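Local structure of PA1221 (Pseudomonas aeruginosa, 4DG8) at residues R56-S61 / S90-L95; E330-I335 / R411-G416. The protein combines an AMP-binding enzyme region of the ANL superfamily with a phosphopantetheine attachment site, and holds adenosine monophosphate in a pocket. One frame throughout, in Å; residues are numbered along the deposited sequence.

Contact 1. Residues R56-S61 / S90-L95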
ATOM      1  N   ARG A  56      19.493  18.560   1.817  1.00 29.27           N
ATOM      2  CA  ARG A  56      19.319  20.002   1.666  1.00 27.13           C
ATOM      3  C   ARG A  56      18.662  20.373   0.319  1.00 26.31           C
ATOM      4  O   ARG A  56      17.735  21.162   0.296  1.00 31.77           O
ATOM      5  CB  ARG A  56      20.639  20.757   1.877  1.00 29.58           C
ATOM      6  CG  ARG A  56      20.507  22.286   1.953  1.00 29.13           C
ATOM      7  N   GLN A  57      19.126  19.810  -0.792  1.00 24.37           N
ATOM      8  CA  GLN A  57      18.499  20.119  -2.074  1.00 30.28           C
ATOM      9  C   GLN A  57      17.022  19.706  -2.082  1.00 30.07           C
ATOM     10  O   GLN A  57      16.178  20.439  -2.588  1.00 27.14           O
ATOM     11  CB  GLN A  57      19.231  19.454  -3.231  1.00 28.29           C
ATOM     12  CG  GLN A  57      20.735  19.649  -3.164  1.00 41.86           C
ATOM     13  CD  GLN A  57      21.491  18.884  -4.237  1.00 42.25           C
ATOM     14  OE1 GLN A  57      21.406  17.651  -4.326  1.00 40.50           O
ATOM     15  NE2 GLN A  57      22.252  19.613  -5.051  1.00 39.91           N
ATOM     16  N   LEU A  58      16.726  18.538  -1.519  1.00 31.22           N
ATOM     17  CA  LEU A  58      15.352  18.040  -1.451  1.00 29.05           C
ATOM     18  C   LEU A  58      14.476  19.007  -0.662  1.00 26.98           C
ATOM     19  O   LEU A  58      13.411  19.406  -1.135  1.00 24.16           O
ATOM     20  CB  LEU A  58      15.289  16.633  -0.840  1.00 22.52           C
ATOM     21  CG  LEU A  58      13.874  16.046  -0.788  1.00 23.83           C
ATOM     22  CD1 LEU A  58      13.174  16.213  -2.142  1.00 21.80           C
ATOM     23  CD2 LEU A  58      13.842  14.597  -0.326  1.00 23.32           C
ATOM     24  N   LEU A  59      14.956  19.402   0.520  1.00 28.43           N
ATOM     25  CA  LEU A  59      14.267  20.358   1.380  1.00 24.96           C
ATOM     26  C   LEU A  59      14.063  21.719   0.694  1.00 32.46           C
ATOM     27  O   LEU A  59      12.978  22.268   0.760  1.00 25.10           O
ATOM     28  CB  LEU A  59      14.997  20.520   2.722  1.00 26.78           C
ATOM     29  CG  LEU A  59      14.388  21.469   3.769  1.00 24.68           C
ATOM     30  CD1 LEU A  59      12.978  21.069   4.129  1.00 25.55           C
ATOM     31  CD2 LEU A  59      15.254  21.558   5.027  1.00 33.68           C
ATOM     32  N   ASP A  60      15.097  22.262   0.055  1.00 33.86           N
ATOM     33  CA  ASP A  60      14.961  23.513  -0.703  1.00 40.70           C
ATOM     34  C   ASP A  60      13.908  23.429  -1.820  1.00 36.23           C
ATOM     35  O   ASP A  60      13.073  24.336  -1.988  1.00 30.36           O
ATOM     36  CB  ASP A  60      16.292  23.930  -1.339  1.00 40.63           C
ATOM     37  CG  ASP A  60      17.327  24.391  -0.323  1.00 38.23           C
ATOM     38  OD1 ASP A  60      16.977  24.638   0.860  1.00 36.99           O
ATOM     39  OD2 ASP A  60      18.506  24.512  -0.733  1.00 30.34           O
ATOM     40  N   SER A  61      13.964  22.360  -2.607  1.00 33.58           N
ATOM     41  CA  SER A  61      13.025  22.224  -3.718  1.00 33.07           C
ATOM     42  C   SER A  61      11.591  22.095  -3.194  1.00 27.43           C
ATOM     43  O   SER A  61      10.658  22.744  -3.693  1.00 29.96           O
ATOM     44  CB  SER A  61      13.400  21.035  -4.608  1.00 33.15           C
ATOM     45  OG  SER A  61      14.707  21.196  -5.137  1.00 33.75           O
ATOM     46  N   SER A  90       8.399  13.711  -8.248  1.00 21.94           N
ATOM     47  CA  SER A  90       7.209  13.249  -7.517  1.00 29.60           C
ATOM     48  C   SER A  90       7.459  13.177  -5.988  1.00 15.25           C
ATOM     49  O   SER A  90       6.619  13.607  -5.179  1.00 27.71           O
ATOM     50  CB  SER A  90       6.633  11.949  -8.114  1.00 23.32           C
ATOM     51  OG  SER A  90       7.595  10.922  -8.163  1.00 25.93           O
ATOM     52  N   ILE A  91       8.640  12.690  -5.618  1.00 27.27           N
ATOM     53  CA  ILE A  91       9.098  12.669  -4.227  1.00 22.36           C
ATOM     54  C   ILE A  91       9.087  14.077  -3.603  1.00 22.78           C
ATOM     55  O   ILE A  91       8.578  14.296  -2.485  1.00 23.74           O
ATOM     56  CB  ILE A  91      10.546  12.088  -4.134  1.00 19.86           C
ATOM     57  CG1 ILE A  91      10.626  10.668  -4.712  1.00 29.21           C
ATOM     58  CG2 ILE A  91      11.057  12.146  -2.686  1.00 18.25           C
ATOM     59  CD1 ILE A  91       9.706   9.657  -4.044  1.00 30.12           C
ATOM     60  N   THR A  92       9.656  15.033  -4.335  1.00 23.23           N
ATOM     61  CA  THR A  92       9.606  16.430  -3.920  1.00 24.36           C
ATOM     62  C   THR A  92       8.153  16.924  -3.745  1.00 25.62           C
ATOM     63  O   THR A  92       7.848  17.677  -2.804  1.00 29.10           O
ATOM     64  CB  THR A  92      10.358  17.317  -4.928  1.00 25.46           C
ATOM     65  OG1 THR A  92      11.662  16.764  -5.154  1.00 21.33           O
ATOM     66  CG2 THR A  92      10.482  18.754  -4.431  1.00 23.04           C
ATOM     67  N   CYS A  93       7.262  16.514  -4.640  1.00 19.83           N
ATOM     68  CA  CYS A  93       5.845  16.868  -4.496  1.00 26.20           C
ATOM     69  C   CYS A  93       5.288  16.372  -3.178  1.00 21.80           C
ATOM     70  O   CYS A  93       4.572  17.093  -2.492  1.00 23.34           O
ATOM     71  CB  CYS A  93       4.992  16.252  -5.614  1.00 23.38           C
ATOM     72  SG  CYS A  93       5.042  17.131  -7.163  1.00 28.77           S
ATOM     73  N   LEU A  94       5.595  15.123  -2.835  1.00 17.95           N
ATOM     74  CA  LEU A  94       5.033  14.557  -1.609  1.00 22.94           C
ATOM     75  C   LEU A  94       5.488  15.371  -0.405  1.00 25.86           C
ATOM     76  O   LEU A  94       4.693  15.663   0.507  1.00 26.46           O
ATOM     77  CB  LEU A  94       5.459  13.092  -1.424  1.00 18.53           C
ATOM     78  CG  LEU A  94       5.043  12.100  -2.518  1.00 18.83           C
ATOM     79  CD1 LEU A  94       5.496  10.711  -2.114  1.00 23.17           C
ATOM     80  CD2 LEU A  94       3.528  12.122  -2.742  1.00 18.54           C
ATOM     81  N   LEU A  95       6.772  15.736  -0.388  1.00 18.61           N
ATOM     82  CA  LEU A  95       7.251  16.498   0.765  1.00 14.99           C
ATOM     83  C   LEU A  95       6.643  17.910   0.788  1.00 16.51           C
ATOM     84  O   LEU A  95       6.341  18.436   1.852  1.00 17.69           O
ATOM     85  CB  LEU A  95       8.794  16.564   0.799  1.00 20.71           C
ATOM     86  CG  LEU A  95       9.449  17.318   1.957  1.00 20.50           C
ATOM     87  CD1 LEU A  95       9.030  16.710   3.313  1.00 23.05           C
ATOM     88  CD2 LEU A  95      10.985  17.327   1.807  1.00 24.27           C
TER
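Leu-58 reaches across to Thr-92, Leu-95 and Ile-91, and its side chain makes the largest contribution to the contact between 56-61 and 90-95. The CB atom does not itself head for the partner; the approach is made further out. CG, anti to the backbone N (chi1 -178°), comes to 4.1 Å from CD2 of Leu-95, and the two leucine side chains run obliquely past each other. From there the two methyls divide the work. CD1 lies against Thr-92, 3.4 Å from OG1 and 4.0 Å from CA, so one methyl covers both the hydroxyl and the backbone of that residue. CD2 turns to Ile-91 and makes a looser contact, 4.4 Å from its CG2. One turn further along the first helix, CB of Ser-61 sits 3.7 Å from CG2 of Thr-92. The short axis segments approach to 9.4 Å and cross at -63°. Phe-33 of helix 29-39 touches both Leu-58 and Leu-95, while Leu-226 of helix 217-226 touches Leu-58 and Ile-91, which places the contact within a cluster of helices. No hydrogen bond passes between the two segments, and the threonine hydroxyl is instead bonded to the carbonyl O of Arg-88 in its own helix. The helices are therefore joined here by dispersion and the burial of apolar surface, with Thr-92 offering its methyl and the flank of an internally satisfied hydroxyl.

Contact 2. Residues E330-I335 / R411-G416. With AMP (adenosine monophosphate), chain B.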
ATOM      1  N   GLU A 330       7.757 -24.695   9.344  1.00 32.35           N
ATOM      2  CA  GLU A 330       6.328 -24.612   9.643  1.00 33.14           C
ATOM      3  C   GLU A 330       5.476 -24.595   8.375  1.00 35.34           C
ATOM      4  O   GLU A 330       6.006 -24.421   7.269  1.00 32.62           O
ATOM      5  CB  GLU A 330       6.044 -23.334  10.451  1.00 31.97           C
ATOM      6  CG  GLU A 330       6.923 -23.149  11.696  1.00 40.16           C
ATOM      7  CD  GLU A 330       6.278 -23.673  12.976  1.00 44.37           C
ATOM      8  OE1 GLU A 330       5.159 -24.220  12.904  1.00 46.91           O
ATOM      9  OE2 GLU A 330       6.888 -23.528  14.058  1.00 51.13           O
ATOM     10  N   ASP A 331       4.153 -24.698   8.552  1.00 31.05           N
ATOM     11  CA  ASP A 331       3.205 -24.721   7.434  1.00 33.77           C
ATOM     12  C   ASP A 331       2.964 -23.297   6.950  1.00 32.42           C
ATOM     13  O   ASP A 331       2.477 -23.084   5.848  1.00 34.30           O
ATOM     14  CB  ASP A 331       1.849 -25.312   7.857  1.00 36.50           C
ATOM     15  CG  ASP A 331       1.828 -26.840   7.886  1.00 41.76           C
ATOM     16  OD1 ASP A 331       2.880 -27.491   7.713  1.00 36.99           O
ATOM     17  OD2 ASP A 331       0.724 -27.389   8.108  1.00 50.04           O
ATOM     18  N   ASP A 332       3.278 -22.323   7.800  1.00 29.50           N
ATOM     19  CA  ASP A 332       3.104 -20.911   7.467  1.00 27.47           C
ATOM     20  C   ASP A 332       4.146 -20.094   8.210  1.00 26.70           C
ATOM     21  O   ASP A 332       4.543 -20.473   9.298  1.00 27.55           O
ATOM     22  CB  ASP A 332       1.715 -20.427   7.904  1.00 26.57           C
ATOM     23  CG  ASP A 332       1.517 -20.504   9.424  1.00 32.86           C
ATOM     24  OD1 ASP A 332       1.287 -21.622   9.933  1.00 30.60           O
ATOM     25  OD2 ASP A 332       1.593 -19.455  10.110  1.00 26.94           O
ATOM     26  N   ILE A 333       4.567 -18.969   7.634  1.00 22.29           N
ATOM     27  CA  ILE A 333       5.454 -18.033   8.332  1.00 26.54           C
ATOM     28  C   ILE A 333       4.613 -17.162   9.255  1.00 29.44           C
ATOM     29  O   ILE A 333       3.661 -16.530   8.790  1.00 20.87           O
ATOM     30  CB  ILE A 333       6.170 -17.085   7.349  1.00 20.26           C
ATOM     31  CG1 ILE A 333       6.898 -17.875   6.252  1.00 23.26           C
ATOM     32  CG2 ILE A 333       7.120 -16.141   8.099  1.00 15.67           C
ATOM     33  CD1 ILE A 333       7.949 -18.848   6.779  1.00 26.47           C
ATOM     34  N   PRO A 334       4.953 -17.121  10.563  1.00 25.25           N
ATOM     35  CA  PRO A 334       4.220 -16.249  11.493  1.00 23.26           C
ATOM     36  C   PRO A 334       4.153 -14.826  10.953  1.00 26.31           C
ATOM     37  O   PRO A 334       5.045 -14.424  10.178  1.00 21.79           O
ATOM     38  CB  PRO A 334       5.089 -16.275  12.764  1.00 29.78           C
ATOM     39  CG  PRO A 334       5.803 -17.597  12.717  1.00 30.83           C
ATOM     40  CD  PRO A 334       6.041 -17.865  11.229  1.00 30.37           C
ATOM     41  N   ILE A 335       3.085 -14.101  11.291  1.00 25.74           N
ATOM     42  CA  ILE A 335       3.031 -12.664  11.021  1.00 24.98           C
ATOM     43  C   ILE A 335       3.516 -11.906  12.254  1.00 32.45           C
ATOM     44  O   ILE A 335       3.579 -10.678  12.267  1.00 30.96           O
ATOM     45  CB  ILE A 335       1.635 -12.168  10.565  1.00 27.44           C
ATOM     46  CG1 ILE A 335       0.560 -12.456  11.621  1.00 26.54           C
ATOM     47  CG2 ILE A 335       1.278 -12.782   9.203  1.00 18.63           C
ATOM     48  CD1 ILE A 335      -0.867 -11.982  11.222  1.00 21.69           C
ATOM     49  N   ARG A 411       3.116 -15.590  19.069  1.00 37.87           N
ATOM     50  CA  ARG A 411       3.187 -14.970  17.745  1.00 36.94           C
ATOM     51  C   ARG A 411       1.880 -15.227  17.008  1.00 30.70           C
ATOM     52  O   ARG A 411       1.261 -16.276  17.183  1.00 35.79           O
ATOM     53  CB  ARG A 411       4.350 -15.542  16.927  1.00 30.97           C
ATOM     54  CG  ARG A 411       5.690 -15.519  17.621  1.00 33.71           C
ATOM     55  CD  ARG A 411       6.751 -16.217  16.771  1.00 37.46           C
ATOM     56  NE  ARG A 411       6.443 -17.629  16.515  1.00 28.36           N
ATOM     57  CZ  ARG A 411       7.294 -18.481  15.941  1.00 29.40           C
ATOM     58  NH1 ARG A 411       8.504 -18.072  15.575  1.00 25.54           N
ATOM     59  NH2 ARG A 411       6.942 -19.744  15.744  1.00 31.16           N
ATOM     60  N   LEU A 412       1.448 -14.274  16.190  1.00 33.51           N
ATOM     61  CA  LEU A 412       0.236 -14.480  15.406  1.00 26.11           C
ATOM     62  C   LEU A 412       0.490 -15.295  14.139  1.00 21.16           C
ATOM     63  O   LEU A 412       1.506 -15.131  13.459  1.00 26.52           O
ATOM     64  CB  LEU A 412      -0.449 -13.151  15.073  1.00 30.67           C
ATOM     65  CG  LEU A 412      -1.188 -12.486  16.241  1.00 37.47           C
ATOM     66  CD1 LEU A 412      -1.550 -11.055  15.888  1.00 33.65           C
ATOM     67  CD2 LEU A 412      -2.433 -13.274  16.638  1.00 27.31           C
ATOM     68  N   ARG A 413      -0.451 -16.184  13.848  1.00 35.77           N
ATOM     69  CA  ARG A 413      -0.406 -17.046  12.679  1.00 32.14           C
ATOM     70  C   ARG A 413      -1.655 -16.753  11.837  1.00 33.97           C
ATOM     71  O   ARG A 413      -2.783 -17.009  12.276  1.00 32.38           O
ATOM     72  CB  ARG A 413      -0.380 -18.499  13.142  1.00 31.08           C
ATOM     73  CG  ARG A 413       0.693 -18.746  14.212  1.00 39.02           C
ATOM     74  CD  ARG A 413       2.109 -18.579  13.631  1.00 24.60           C
ATOM     75  NE  ARG A 413       2.401 -19.694  12.744  1.00 28.55           N
ATOM     76  CZ  ARG A 413       3.049 -20.800  13.106  1.00 34.63           C
ATOM     77  NH1 ARG A 413       3.523 -20.949  14.344  1.00 35.80           N
ATOM     78  NH2 ARG A 413       3.225 -21.761  12.221  1.00 32.89           N
ATOM     79  N   PHE A 414      -1.454 -16.195  10.645  1.00 29.83           N
ATOM     80  CA  PHE A 414      -2.567 -15.750   9.806  1.00 27.79           C
ATOM     81  C   PHE A 414      -3.389 -16.924   9.262  1.00 29.22           C
ATOM     82  O   PHE A 414      -2.849 -17.897   8.730  1.00 29.53           O
ATOM     83  CB  PHE A 414      -2.050 -14.888   8.661  1.00 31.88           C
ATOM     84  CG  PHE A 414      -3.131 -14.314   7.795  1.00 33.97           C
ATOM     85  CD1 PHE A 414      -3.656 -13.052   8.061  1.00 29.38           C
ATOM     86  CD2 PHE A 414      -3.614 -15.028   6.707  1.00 24.65           C
ATOM     87  CE1 PHE A 414      -4.649 -12.515   7.261  1.00 37.47           C
ATOM     88  CE2 PHE A 414      -4.604 -14.495   5.899  1.00 28.49           C
ATOM     89  CZ  PHE A 414      -5.128 -13.238   6.177  1.00 36.64           C
ATOM     90  N   ILE A 415      -4.707 -16.830   9.393  1.00 28.85           N
ATOM     91  CA  ILE A 415      -5.578 -17.887   8.892  1.00 31.94           C
ATOM     92  C   ILE A 415      -6.268 -17.516   7.582  1.00 36.15           C
ATOM     93  O   ILE A 415      -6.107 -18.207   6.565  1.00 38.58           O
ATOM     94  CB  ILE A 415      -6.599 -18.347   9.947  1.00 37.16           C
ATOM     95  CG1 ILE A 415      -5.865 -18.989  11.137  1.00 33.74           C
ATOM     96  CG2 ILE A 415      -7.594 -19.330   9.331  1.00 38.83           C
ATOM     97  CD1 ILE A 415      -6.761 -19.273  12.339  1.00 37.44           C
ATOM     98  N   GLY A 416      -7.061 -16.452   7.604  1.00 32.87           N
ATOM     99  CA  GLY A 416      -7.778 -16.068   6.396  1.00 36.31           C
ATOM    100  C   GLY A 416      -8.950 -15.137   6.651  1.00 42.25           C
ATOM    101  O   GLY A 416      -9.082 -14.583   7.738  1.00 40.49           O
TER
HETATM  102  P   AMP B 701      -3.906  -3.726   1.984  1.00 26.02           P
HETATM  103  O1P AMP B 701      -4.167  -3.420   0.524  1.00 21.91           O
HETATM  104  O2P AMP B 701      -2.494  -3.541   2.524  1.00 21.46           O
HETATM  105  O3P AMP B 701      -4.894  -2.895   2.782  1.00 18.74           O
HETATM  106  O5' AMP B 701      -4.406  -5.198   2.316  1.00 23.28           O
HETATM  107  C5' AMP B 701      -4.506  -5.637   3.656  1.00 19.44           C
HETATM  108  C4' AMP B 701      -4.940  -7.075   3.737  1.00 26.58           C
HETATM  109  O4' AMP B 701      -4.018  -7.916   2.994  1.00 25.16           O
HETATM  110  C3' AMP B 701      -4.955  -7.679   5.130  1.00 27.62           C
HETATM  111  O3' AMP B 701      -6.122  -7.332   5.867  1.00 25.55           O
HETATM  112  C2' AMP B 701      -4.821  -9.169   4.847  1.00 26.56           C
HETATM  113  O2' AMP B 701      -6.071  -9.710   4.435  1.00 24.71           O
HETATM  114  C1' AMP B 701      -3.873  -9.166   3.644  1.00 22.01           C
HETATM  115  N9  AMP B 701      -2.458  -9.322   4.052  1.00 25.49           N
HETATM  116  C8  AMP B 701      -1.562  -8.308   4.125  1.00 23.02           C
HETATM  117  N7  AMP B 701      -0.344  -8.746   4.527  1.00 22.04           N
HETATM  118  C5  AMP B 701      -0.434 -10.068   4.737  1.00 26.91           C
HETATM  119  C6  AMP B 701       0.493 -11.147   5.177  1.00 23.79           C
HETATM  120  N6  AMP B 701       1.776 -10.883   5.482  1.00 20.51           N
HETATM  121  N1  AMP B 701       0.009 -12.411   5.258  1.00 28.59           N
HETATM  122  C2  AMP B 701      -1.278 -12.674   4.947  1.00 23.97           C
HETATM  123  N3  AMP B 701      -2.168 -11.745   4.541  1.00 22.74           N
HETATM  124  C4  AMP B 701      -1.825 -10.445   4.414  1.00 23.44           C
HETATM  125  O   HOH W   1       8.881 -21.360  14.529  1.00 38.06           O
HETATM  126  O   HOH W   2       1.038 -17.034   9.467  1.00 22.30           O
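Arg-413 grips Asp-332 side-on with two nitrogens. NE of Arg-413 forms a short, almost straight bond to OD2 of Asp-332 (2.8 Å, 178°) in the guanidinium plane, while NH2 of Arg-413 reaches OD1 of Asp-332 at 3.0 Å from above the carboxylate plane. NH2 of Arg-413 also bonds weakly to OE1 of Glu-330, 3.2 Å away, completing a salt-bridge network. Bends at chi2 and chi3 place CD and NE so that NE lies beside Asp-332. CG of Pro-334 rests 3.7 Å above the centre of the Arg-411 guanidinium. Ile-335 N bonds to Leu-412 O at 2.9 Å, and CG2 of Ile-335 packs on CB of Phe-414. The ring beyond that CB meets adenosine monophosphate, whose C2 lies 3.6 Å above the ring plane, over its centre. Further out, a water donates to OD2 of Asp-332 and O of Ile-333 and accepts from N of Phe-414, bridging loop and strand, and Asp-407 pairs with NH1 of Arg-413 and NE of Arg-411, tying both arginines to one carboxylate. The loop leading into strand 337-338 thus joins strand 412-416, which also pairs with strand 393-406, while Tyr-309 of strand 304-309 touches both Ile-335 and Phe-414.

The two contacts lie on opposite sides of the chain's centre, 39 Å apart between centres and about 26 Å between nearest atoms, and share no helix, strand or sheet. They come in series: contact 1 closes before contact 2 opens. The helices of contact 1 precede and follow strand 79-83 of the seven-stranded mixed sheet. Contact 2 instead brings the loop between strands 319-322 and 337-338, both in a five-stranded mixed sheet, against strand 412-416 of an antiparallel one, next to the nucleotide. Together they illustrate two ways of joining separate elements: an apolar crossing of helices flanking one strand, remote from the ligand, and a charged, water-bridged seam beside it, between parts 76 residues apart.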